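Local atomic coordinates of enoyl-CoA hydratase/isomerase family protein (Pseudomonas syringae pv. tomato, PDB entry 3OT6), a protein that belongs to the enoyl-CoA hydratase/isomerase (crotonase) family and probably acts on acyl-CoA thioesters, although its own substrate and reaction are not established. Residues I50-G55 with P96-C101; D117-V122 with F176-V181. One frame throughout, in Å; residues are numbered along the deposited sequence.

Along the chain, strand 50-54 first meets strand 97-100 in contact 1, closing a loop of 40 residues that is largely helical and includes helix 73-91. After strand 103-106 and helix 108-113 the chain returns as strand 118-122, and a second excursion, of 53 residues, is closed by contact 2 with segment 176-181. The two loops follow one another in series and neither encloses the other. They belong to one sheet, in which strands 97-100 and 118-122 are neighbours: probable hydrogen bonds join Asp117 N to Ile97 O and Cys101 N to Ile120 O. Together the contacts run from strand 50-54, inside the sheet, to its outermost strand within the chain, 179-181.

Contact 1: residues I50-G55 with P96-C101; sequences IVIVTG and PIIVAC
Ile98 carries the main bump of this contact: its CD1 fits into the corner formed by two isoleucines of the neighbouring strand, 4.0 Å from Ile50 CG2 and 4.1 Å from Ile52 CG1. An extended chi2 (173°) carries CD1 out to them, and Ile98 lies side by side with Ile52, both pointing the same way. Farther along the same face, the small CB of Ala100 receives the other branch of Ile52, CG2, at 3.9 Å. Helix 186-197 packs over this layer, with Ala190 against Ile52 and Ala194 against Ile98.

On the opposite face another isoleucine of the same strand, Ile97, again meets two residues of 50-55. The methyl CG2 of Ile97 rests against both Val51 CG1 and Val53 CG2, 4.0 Å from the latter; Val51 runs beside Ile97, whereas Val53 slants across it. Beyond them Val99 turns to Leu113 of helix 108-113.

Between the two layers runs a parallel ladder, 50-54 beside 97-100, within the central sheet of the crotonase fold, the strand directions 24° apart. Val51 and Val53 each use both N and O across the seam, bonding to Pro96 O, Ile98 N, Ile98 O and Ala100 N. The link from Ile98 N to Val51 O measures 2.7 Å, its donor tilted 27° from the carbonyl plane, while the other three lie nearly along the C=O axis.

At the start of the ladder Pro96 presents CD to Ile50 CG1 at 4.1 Å, and Leu197 touches both residues. At the far end a side chain takes over from the backbone: Thr54 OG1, anti to its own N, donates to Ala100 O at 2.7 Å, the same oxygen that Thr54 CA approaches in a CA-H...O contact.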
ATOM      1  N   ILE A  50       5.911  14.329  -5.745  1.00 21.67           N
ATOM      2  CA  ILE A  50       6.048  13.398  -4.678  1.00 22.97           C
ATOM      3  C   ILE A  50       4.640  12.995  -4.140  1.00 23.92           C
ATOM      4  O   ILE A  50       3.787  13.871  -3.891  1.00 24.82           O
ATOM      5  CB  ILE A  50       6.945  13.963  -3.589  1.00 22.90           C
ATOM      6  CG1 ILE A  50       8.363  14.051  -4.158  1.00 22.40           C
ATOM      7  CG2 ILE A  50       6.968  12.980  -2.387  1.00 20.62           C
ATOM      8  CD1 ILE A  50       9.306  14.936  -3.367  1.00 25.44           C
ATOM      9  N   VAL A  51       4.363  11.688  -4.037  1.00 23.06           N
ATOM     10  CA  VAL A  51       2.998  11.236  -3.680  1.00 20.93           C
ATOM     11  C   VAL A  51       3.004  10.849  -2.225  1.00 21.40           C
ATOM     12  O   VAL A  51       3.977  10.256  -1.742  1.00 20.30           O
ATOM     13  CB  VAL A  51       2.537  10.002  -4.499  1.00 21.85           C
ATOM     14  CG1 VAL A  51       1.257   9.411  -3.889  1.00 18.62           C
ATOM     15  CG2 VAL A  51       2.299  10.363  -6.035  1.00 18.41           C
ATOM     16  N   ILE A  52       1.969  11.290  -1.501  1.00 21.51           N
ATOM     17  CA  ILE A  52       1.658  10.837  -0.111  1.00 21.10           C
ATOM     18  C   ILE A  52       0.273  10.135  -0.129  1.00 20.66           C
ATOM     19  O   ILE A  52      -0.722  10.788  -0.381  1.00 20.41           O
ATOM     20  CB  ILE A  52       1.540  11.983   0.871  1.00 20.12           C
ATOM     21  CG1 ILE A  52       2.859  12.665   1.089  1.00 18.98           C
ATOM     22  CG2 ILE A  52       1.173  11.439   2.262  1.00 22.94           C
ATOM     23  CD1 ILE A  52       2.767  13.814   2.197  1.00 14.89           C
ATOM     24  N   VAL A  53       0.212   8.831   0.119  1.00 20.60           N
ATOM     25  CA  VAL A  53      -1.049   8.117   0.202  1.00 19.59           C
ATOM     26  C   VAL A  53      -1.367   8.034   1.696  1.00 21.29           C
ATOM     27  O   VAL A  53      -0.500   7.693   2.498  1.00 21.04           O
ATOM     28  CB  VAL A  53      -0.952   6.664  -0.394  1.00 20.03           C
ATOM     29  CG1 VAL A  53      -2.280   5.903  -0.238  1.00 18.97           C
ATOM     30  CG2 VAL A  53      -0.586   6.675  -1.864  1.00 16.65           C
ATOM     31  N   THR A  54      -2.599   8.365   2.077  1.00 22.20           N
ATOM     32  CA  THR A  54      -3.033   8.306   3.476  1.00 22.83           C
ATOM     33  C   THR A  54      -4.511   7.887   3.545  1.00 22.92           C
ATOM     34  O   THR A  54      -5.181   7.770   2.522  1.00 23.58           O
ATOM     35  CB  THR A  54      -2.756   9.692   4.237  1.00 24.00           C
ATOM     36  OG1 THR A  54      -2.793   9.469   5.665  1.00 27.04           O
ATOM     37  CG2 THR A  54      -3.784  10.795   3.869  1.00 20.24           C
ATOM     38  N   GLY A  55      -5.029   7.641   4.731  1.00 23.65           N
ATOM     39  CA  GLY A  55      -6.411   7.216   4.855  1.00 25.76           C
ATOM     40  C   GLY A  55      -7.239   8.190   5.689  1.00 27.90           C
ATOM     41  O   GLY A  55      -7.109   9.404   5.545  1.00 28.53           O
ATOM     42  N   PRO A  96       8.620   9.379  -6.020  1.00 21.99           N
ATOM     43  CA  PRO A  96       8.569   8.704  -4.754  1.00 22.06           C
ATOM     44  C   PRO A  96       7.133   8.600  -4.224  1.00 22.94           C
ATOM     45  O   PRO A  96       6.375   9.563  -4.324  1.00 25.45           O
ATOM     46  CB  PRO A  96       9.440   9.612  -3.855  1.00 20.93           C
ATOM     47  CG  PRO A  96      10.481  10.215  -4.844  1.00 20.56           C
ATOM     48  CD  PRO A  96       9.542  10.541  -5.980  1.00 22.62           C
ATOM     49  N   ILE A  97       6.754   7.434  -3.698  1.00 22.93           N
ATOM     50  CA  ILE A  97       5.505   7.279  -2.976  1.00 22.26           C
ATOM     51  C   ILE A  97       5.728   7.085  -1.461  1.00 22.17           C
ATOM     52  O   ILE A  97       6.458   6.157  -1.012  1.00 22.96           O
ATOM     53  CB  ILE A  97       4.648   6.169  -3.565  1.00 22.59           C
ATOM     54  CG1 ILE A  97       4.380   6.448  -5.047  1.00 21.51           C
ATOM     55  CG2 ILE A  97       3.275   6.099  -2.831  1.00 22.17           C
ATOM     56  CD1 ILE A  97       3.536   5.378  -5.731  1.00 19.65           C
ATOM     57  N   ILE A  98       5.132   8.002  -0.686  1.00 21.26           N
ATOM     58  CA  ILE A  98       5.100   7.944   0.765  1.00 19.91           C
ATOM     59  C   ILE A  98       3.743   7.412   1.152  1.00 20.54           C
ATOM     60  O   ILE A  98       2.699   7.812   0.596  1.00 20.89           O
ATOM     61  CB  ILE A  98       5.306   9.329   1.391  1.00 19.64           C
ATOM     62  CG1 ILE A  98       6.600   9.956   0.883  1.00 18.22           C
ATOM     63  CG2 ILE A  98       5.385   9.259   2.906  1.00 17.52           C
ATOM     64  CD1 ILE A  98       6.817  11.487   1.352  1.00 16.55           C
ATOM     65  N   VAL A  99       3.735   6.456   2.059  1.00 21.17           N
ATOM     66  CA  VAL A  99       2.455   6.029   2.631  1.00 21.09           C
ATOM     67  C   VAL A  99       2.496   6.491   4.061  1.00 21.84           C
ATOM     68  O   VAL A  99       3.465   6.176   4.818  1.00 21.92           O
ATOM     69  CB  VAL A  99       2.201   4.488   2.524  1.00 20.98           C
ATOM     70  CG1 VAL A  99       0.883   4.103   3.257  1.00 18.33           C
ATOM     71  CG2 VAL A  99       2.134   4.101   1.065  1.00 18.23           C
ATOM     72  N   ALA A 100       1.488   7.278   4.399  1.00 21.64           N
ATOM     73  CA  ALA A 100       1.357   7.876   5.712  1.00 22.54           C
ATOM     74  C   ALA A 100       0.181   7.176   6.374  1.00 23.46           C
ATOM     75  O   ALA A 100      -1.003   7.503   6.077  1.00 25.02           O
ATOM     76  CB  ALA A 100       1.078   9.363   5.585  1.00 22.59           C
ATOM     77  N   CYS A 101       0.464   6.244   7.277  1.00 22.82           N
ATOM     78  CA  CYS A 101      -0.595   5.394   7.759  1.00 23.82           C
ATOM     79  C   CYS A 101      -1.191   5.974   9.045  1.00 24.43           C
ATOM     80  O   CYS A 101      -0.486   6.059  10.038  1.00 23.45           O
ATOM     81  CB  CYS A 101      -0.076   3.961   7.934  1.00 23.57           C
ATOM     82  SG  CYS A 101      -1.114   2.969   8.991  1.00 23.28           S
TER

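Contact 2: residues D117-V122 with F176-V181; sequences DYRIGV and FLDKVV
Asp178 OD2 is gripped twice by Arg119, by the backbone N at 2.8 Å and by the side-chain NE at 2.7 Å. The backbone N comes from the anti side of the carboxylate, through a bent bond, whereas NE stands above the carboxylate plane. The second carboxylate oxygen, OD1, takes NH2 of the same arginine at 2.7 Å, completing a side-on, two-nitrogen salt bridge. Both oxygens lie close to the guanidinium plane, yet the two flat groups are turned 41° apart. Bends at chi2 (86°) and chi3 (33°) curl the arginine chain, and Phe176 O sits over one face of its guanidinium. Arg150 NH1 lies close to Arg119 NE, and the carboxylate of Asp178 probably helps to offset the repulsion between the two like charges.

The aspartate also returns a backbone bond, from its N to Arg119 O at 2.9 Å. Its CB lies over one face of the Tyr118 ring, 4.1 Å from the centroid, a CH-pi contact. The tyrosine OH meets Lys179 CE at 3.4 Å, by van der Waals contact.

From here on the segments pair as parallel strands, Gly121 N bonding to Lys179 O and Val181 N to Gly121 O. Gly121 has no side chain, and Leu177 CD1 comes in to 3.6 Å from its CA. On the other face of the sheet Ile120 CG2 packs against Val181 CG2.

The pair forms the edge of the six-stranded sheet within this chain, 179-181 outermost and 118-122 bonded on its other side to 97-100. Helix 186-197 and the residues before it cover Tyr118, Ile120 and Val122, while Leu177 and Val180 face Met172 of helix 168-174, and Leu177 also touches Ile128 of strand 128-129.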
ATOM      1  N   ASP A 117       7.713   3.829  -1.319  1.00 19.05           N
ATOM      2  CA  ASP A 117       9.126   4.179  -1.196  1.00 19.79           C
ATOM      3  C   ASP A 117       9.561   4.522   0.215  1.00 19.56           C
ATOM      4  O   ASP A 117      10.724   4.338   0.542  1.00 19.50           O
ATOM      5  CB  ASP A 117       9.450   5.257  -2.185  1.00 19.61           C
ATOM      6  CG  ASP A 117       9.287   4.739  -3.593  1.00 24.62           C
ATOM      7  OD1 ASP A 117      10.071   3.780  -3.928  1.00 25.54           O
ATOM      8  OD2 ASP A 117       8.349   5.217  -4.309  1.00 21.05           O
ATOM      9  N   TYR A 118       8.609   4.991   1.025  1.00 18.99           N
ATOM     10  CA  TYR A 118       8.840   5.413   2.380  1.00 18.58           C
ATOM     11  C   TYR A 118       7.481   5.229   3.107  1.00 20.14           C
ATOM     12  O   TYR A 118       6.397   5.568   2.535  1.00 20.91           O
ATOM     13  CB  TYR A 118       9.294   6.928   2.453  1.00 18.47           C
ATOM     14  CG  TYR A 118       9.924   7.204   3.805  1.00 13.69           C
ATOM     15  CD1 TYR A 118      11.298   7.055   3.981  1.00 13.14           C
ATOM     16  CD2 TYR A 118       9.144   7.470   4.921  1.00 14.45           C
ATOM     17  CE1 TYR A 118      11.902   7.215   5.230  1.00 17.85           C
ATOM     18  CE2 TYR A 118       9.740   7.643   6.228  1.00 14.35           C
ATOM     19  CZ  TYR A 118      11.116   7.496   6.356  1.00 18.48           C
ATOM     20  OH  TYR A 118      11.764   7.608   7.564  1.00 17.88           O
ATOM     21  N   ARG A 119       7.504   4.754   4.355  1.00 19.09           N
ATOM     22  CA  ARG A 119       6.236   4.477   5.065  1.00 18.05           C
ATOM     23  C   ARG A 119       6.277   5.049   6.434  1.00 18.28           C
ATOM     24  O   ARG A 119       7.208   4.804   7.160  1.00 19.38           O
ATOM     25  CB  ARG A 119       5.973   2.965   5.173  1.00 15.65           C
ATOM     26  CG  ARG A 119       5.636   2.269   3.845  1.00 14.20           C
ATOM     27  CD  ARG A 119       6.858   1.811   3.050  1.00 16.76           C
ATOM     28  NE  ARG A 119       7.951   1.402   3.942  1.00 13.50           N
ATOM     29  CZ  ARG A 119       8.120   0.158   4.417  1.00 15.68           C
ATOM     30  NH1 ARG A 119       7.313  -0.845   4.023  1.00 13.40           N
ATOM     31  NH2 ARG A 119       9.119  -0.088   5.282  1.00  8.62           N
ATOM     32  N   ILE A 120       5.246   5.767   6.831  1.00 20.20           N
ATOM     33  CA  ILE A 120       5.194   6.368   8.185  1.00 21.11           C
ATOM     34  C   ILE A 120       3.917   5.990   8.856  1.00 20.94           C
ATOM     35  O   ILE A 120       2.823   6.102   8.254  1.00 21.52           O
ATOM     36  CB  ILE A 120       5.236   7.925   8.146  1.00 21.86           C
ATOM     37  CG1 ILE A 120       6.433   8.382   7.312  1.00 23.88           C
ATOM     38  CG2 ILE A 120       5.319   8.500   9.587  1.00 19.62           C
ATOM     39  CD1 ILE A 120       6.561   9.949   7.189  1.00 29.94           C
ATOM     40  N   GLY A 121       4.024   5.534  10.086  1.00 20.96           N
ATOM     41  CA  GLY A 121       2.816   5.149  10.819  1.00 22.28           C
ATOM     42  C   GLY A 121       2.659   5.991  12.070  1.00 22.73           C
ATOM     43  O   GLY A 121       3.520   6.798  12.368  1.00 22.80           O
ATOM     44  N   VAL A 122       1.575   5.799  12.810  1.00 24.90           N
ATOM     45  CA  VAL A 122       1.323   6.617  14.029  1.00 27.61           C
ATOM     46  C   VAL A 122       1.251   5.711  15.234  1.00 28.68           C
ATOM     47  O   VAL A 122       0.696   4.606  15.132  1.00 30.98           O
ATOM     48  CB  VAL A 122       0.063   7.559  13.898  1.00 27.01           C
ATOM     49  CG1 VAL A 122       0.323   8.572  12.822  1.00 26.54           C
ATOM     50  CG2 VAL A 122      -1.174   6.781  13.538  1.00 28.01           C
ATOM     51  N   PHE A 176       6.904  -3.093   7.866  1.00 19.85           N
ATOM     52  CA  PHE A 176       5.727  -2.398   7.355  1.00 19.71           C
ATOM     53  C   PHE A 176       5.937  -0.886   7.348  1.00 20.66           C
ATOM     54  O   PHE A 176       5.356  -0.198   6.467  1.00 21.97           O
ATOM     55  CB  PHE A 176       4.472  -2.752   8.142  1.00 19.57           C
ATOM     56  CG  PHE A 176       4.030  -4.171   7.943  1.00 19.04           C
ATOM     57  CD1 PHE A 176       3.265  -4.517   6.820  1.00 17.66           C
ATOM     58  CD2 PHE A 176       4.353  -5.161   8.879  1.00 14.02           C
ATOM     59  CE1 PHE A 176       2.896  -5.861   6.599  1.00 16.83           C
ATOM     60  CE2 PHE A 176       3.965  -6.506   8.666  1.00 15.60           C
ATOM     61  CZ  PHE A 176       3.245  -6.849   7.530  1.00 14.70           C
ATOM     62  N   LEU A 177       6.754  -0.376   8.288  1.00 20.56           N
ATOM     63  CA  LEU A 177       6.893   1.075   8.515  1.00 20.55           C
ATOM     64  C   LEU A 177       8.361   1.414   8.561  1.00 20.45           C
ATOM     65  O   LEU A 177       9.141   0.601   8.975  1.00 21.66           O
ATOM     66  CB  LEU A 177       6.233   1.473   9.859  1.00 19.94           C
ATOM     67  CG  LEU A 177       4.699   1.368  10.008  1.00 22.01           C
ATOM     68  CD1 LEU A 177       4.225   1.891  11.364  1.00 20.80           C
ATOM     69  CD2 LEU A 177       3.874   2.032   8.814  1.00 19.40           C
ATOM     70  N   ASP A 178       8.744   2.619   8.173  1.00 21.66           N
ATOM     71  CA  ASP A 178      10.134   3.115   8.375  1.00 22.44           C
ATOM     72  C   ASP A 178      10.197   4.093   9.563  1.00 23.43           C
ATOM     73  O   ASP A 178      11.282   4.375  10.092  1.00 22.59           O
ATOM     74  CB  ASP A 178      10.656   3.782   7.074  1.00 21.78           C
ATOM     75  CG  ASP A 178      10.469   2.870   5.848  1.00 23.54           C
ATOM     76  OD1 ASP A 178      11.011   1.741   5.929  1.00 20.83           O
ATOM     77  OD2 ASP A 178       9.751   3.246   4.853  1.00 22.35           O
ATOM     78  N   LYS A 179       9.031   4.605   9.983  1.00 23.78           N
ATOM     79  CA  LYS A 179       9.019   5.616  11.024  1.00 25.58           C
ATOM     80  C   LYS A 179       7.674   5.639  11.711  1.00 25.98           C
ATOM     81  O   LYS A 179       6.613   5.510  11.059  1.00 25.39           O
ATOM     82  CB  LYS A 179       9.338   7.023  10.429  1.00 26.25           C
ATOM     83  CG  LYS A 179       9.583   8.144  11.421  1.00 27.23           C
ATOM     84  CD  LYS A 179       9.738   9.526  10.699  1.00 35.37           C
ATOM     85  CE  LYS A 179      11.146   9.756  10.111  1.00 40.34           C
ATOM     86  NZ  LYS A 179      12.264   9.440  11.122  1.00 43.87           N
ATOM     87  N   VAL A 180       7.738   5.811  13.031  1.00 26.79           N
ATOM     88  CA  VAL A 180       6.560   5.963  13.897  1.00 27.48           C
ATOM     89  C   VAL A 180       6.588   7.360  14.587  1.00 28.19           C
ATOM     90  O   VAL A 180       7.581   7.737  15.265  1.00 27.66           O
ATOM     91  CB  VAL A 180       6.436   4.784  14.905  1.00 27.46           C
ATOM     92  CG1 VAL A 180       5.277   5.016  15.908  1.00 27.14           C
ATOM     93  CG2 VAL A 180       6.238   3.458  14.158  1.00 26.38           C
ATOM     94  N   VAL A 181       5.528   8.128  14.347  1.00 28.25           N
ATOM     95  CA  VAL A 181       5.346   9.423  14.983  1.00 29.35           C
ATOM     96  C   VAL A 181       3.989   9.441  15.704  1.00 31.83           C
ATOM     97  O   VAL A 181       3.250   8.404  15.726  1.00 32.32           O
ATOM     98  CB  VAL A 181       5.471  10.575  13.952  1.00 29.05           C
ATOM     99  CG1 VAL A 181       6.846  10.513  13.197  1.00 28.57           C
ATOM    100  CG2 VAL A 181       4.334  10.596  12.977  1.00 26.07           C
TER